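Local coordinates for putative carboxylesterase (Lactobacillus plantarum WCFS1, PDB 3BJR), which probably hydrolyses carboxylic ester bonds as a member of the alpha/beta-hydrolase superfamily, its natural substrate being unknown, at residues P101-G106 with I137-Y141. Sequence-based numbering, arbitrary orientation.
Sequences PVLDLG and IVALY
Ile-137 sends its two branches to different parts of helix 101-106. Its CD1 lies 3.7 Å from CB of Pro-101, while CG2, anti to the backbone N, is turned to CG2 of Val-102 and CD2 of Leu-105, each 4.2 Å away. A beta-branched residue suits this place because both arms find apolar neighbours. At the next residue, Val-138 points away from helix 101-106, yet its CG2 still reaches CD2 of Leu-105, one turn beyond Pro-101, at 3.8 Å; short and branched, it can do so while packing on Val-56, Val-165 and Leu-167 of the sheet. Leu-140 offers its CB to CG2 of Val-102, the two side chains crossing at about a right angle, and is long enough to pack on Leu-176 as well. Tyr-141 lays one ring face against Leu-105 and turns its CD1 edge to Val-102. Its CG lies anti to the backbone N (chi1 -169°), which carries the ring across to the other helix, where CG of Leu-105 sits 4.0 Å from the centroid and 16° off the normal, in a CH-pi contact. CD1 meets Val-102 O near the ring plane, at 3.5 Å. Beyond them CE1 comes within 3.4 Å of Gly-106 CA; glycine suits this place, since a beta carbon would probably be tight against CE1 and crowded by Leu-103 O. The buried hydroxyl is satisfied by a hydrogen bond to Leu-160 O. Losing the ring to an alanine here is likely to open a gap over Leu-105 and beside Gly-106, and to leave Leu-160 O without this hydroxyl. The axes approach to 9.2 Å and cross at -67°. Helix 133-153 follows strand 125-131 and a probable GxSxG nucleophile elbow, whose residues Val-138 touches; its packing against helix 100-114 beside the central sheet is consistent with an alpha/beta-hydrolase fold.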
loop_
_atom_site.group_PDB
_atom_site.type_symbol
_atom_site.label_atom_id
_atom_site.label_comp_id
_atom_site.label_asym_id
_atom_site.label_seq_id
_atom_site.Cartn_x
_atom_site.Cartn_y
_atom_site.Cartn_z
ATOM N N PRO A 101 3.828 6.767 26.979
ATOM C CA PRO A 101 3.633 5.491 26.274
ATOM C C PRO A 101 4.758 5.029 25.375
ATOM O O PRO A 101 4.922 3.816 25.186
ATOM C CB PRO A 101 2.395 5.765 25.424
ATOM C CG PRO A 101 1.672 6.814 26.201
ATOM C CD PRO A 101 2.781 7.721 26.598
ATOM N N VAL A 102 5.518 5.969 24.817
ATOM C CA VAL A 102 6.648 5.656 23.959
ATOM C C VAL A 102 7.798 5.121 24.837
ATOM O O VAL A 102 8.502 4.176 24.465
ATOM C CB VAL A 102 7.132 6.916 23.194
ATOM C CG1 VAL A 102 8.338 6.575 22.383
ATOM C CG2 VAL A 102 6.018 7.517 22.309
ATOM N N LEU A 103 7.981 5.754 25.997
ATOM C CA LEU A 103 8.949 5.337 26.978
ATOM C C LEU A 103 8.559 3.951 27.507
ATOM O O LEU A 103 9.407 3.074 27.575
ATOM C CB LEU A 103 9.018 6.344 28.113
ATOM C CG LEU A 103 9.539 7.729 27.767
ATOM C CD1 LEU A 103 9.555 8.566 29.030
ATOM C CD2 LEU A 103 10.928 7.682 27.121
ATOM N N ASP A 104 7.279 3.759 27.834
ATOM C CA ASP A 104 6.760 2.451 28.290
ATOM C C ASP A 104 7.114 1.333 27.289
ATOM O O ASP A 104 7.429 0.221 27.682
ATOM C CB ASP A 104 5.222 2.497 28.462
ATOM C CG ASP A 104 4.759 3.297 29.667
ATOM O OD1 ASP A 104 5.536 3.456 30.632
ATOM O OD2 ASP A 104 3.562 3.707 29.669
ATOM N N LEU A 105 6.982 1.618 25.996
ATOM C CA LEU A 105 7.320 0.640 24.936
ATOM C C LEU A 105 8.828 0.311 25.013
ATOM O O LEU A 105 9.228 -0.849 24.877
ATOM C CB LEU A 105 6.943 1.161 23.565
ATOM C CG LEU A 105 7.342 0.329 22.338
ATOM C CD1 LEU A 105 6.927 -1.142 22.541
ATOM C CD2 LEU A 105 6.802 0.929 21.026
ATOM N N GLY A 106 9.660 1.325 25.256
ATOM C CA GLY A 106 11.095 1.117 25.445
ATOM C C GLY A 106 11.386 0.199 26.639
ATOM O O GLY A 106 12.241 -0.707 26.574
ATOM N N ILE A 137 2.379 5.748 18.635
ATOM C CA ILE A 137 3.369 5.401 19.643
ATOM C C ILE A 137 4.521 4.643 19.026
ATOM O O ILE A 137 5.670 4.974 19.265
ATOM C CB ILE A 137 2.764 4.501 20.763
ATOM C CG1 ILE A 137 1.726 5.274 21.617
ATOM C CG2 ILE A 137 3.907 3.909 21.617
ATOM C CD1 ILE A 137 0.772 4.368 22.427
ATOM N N VAL A 138 4.201 3.611 18.238
ATOM C CA VAL A 138 5.232 2.805 17.577
ATOM C C VAL A 138 6.023 3.588 16.501
ATOM O O VAL A 138 7.272 3.450 16.396
ATOM C CB VAL A 138 4.632 1.456 17.059
ATOM C CG1 VAL A 138 5.614 0.688 16.188
ATOM C CG2 VAL A 138 4.176 0.547 18.281
ATOM N N ALA A 139 5.326 4.416 15.723
ATOM C CA ALA A 139 5.977 5.287 14.703
ATOM C C ALA A 139 7.033 6.214 15.367
ATOM O O ALA A 139 8.127 6.425 14.855
ATOM C CB ALA A 139 4.927 6.098 13.965
ATOM N N LEU A 140 6.674 6.756 16.515
ATOM C CA LEU A 140 7.546 7.613 17.249
ATOM C C LEU A 140 8.644 6.834 17.943
ATOM O O LEU A 140 9.736 7.360 18.109
ATOM C CB LEU A 140 6.791 8.437 18.287
ATOM C CG LEU A 140 5.876 9.559 17.806
ATOM C CD1 LEU A 140 5.085 10.040 19.035
ATOM C CD2 LEU A 140 6.638 10.766 17.126
ATOM N N TYR A 141 8.360 5.606 18.374
ATOM C CA TYR A 141 9.387 4.749 18.933
ATOM C C TYR A 141 10.489 4.481 17.862
ATOM O O TYR A 141 11.692 4.527 18.154
ATOM C CB TYR A 141 8.780 3.423 19.453
ATOM C CG TYR A 141 9.781 2.666 20.247
ATOM C CD1 TYR A 141 10.064 3.034 21.570
ATOM C CD2 TYR A 141 10.491 1.609 19.686
ATOM C CE1 TYR A 141 11.029 2.349 22.315
ATOM C CE2 TYR A 141 11.461 0.948 20.417
ATOM C CZ TYR A 141 11.731 1.326 21.721
ATOM O OH TYR A 141 12.669 0.648 22.428
#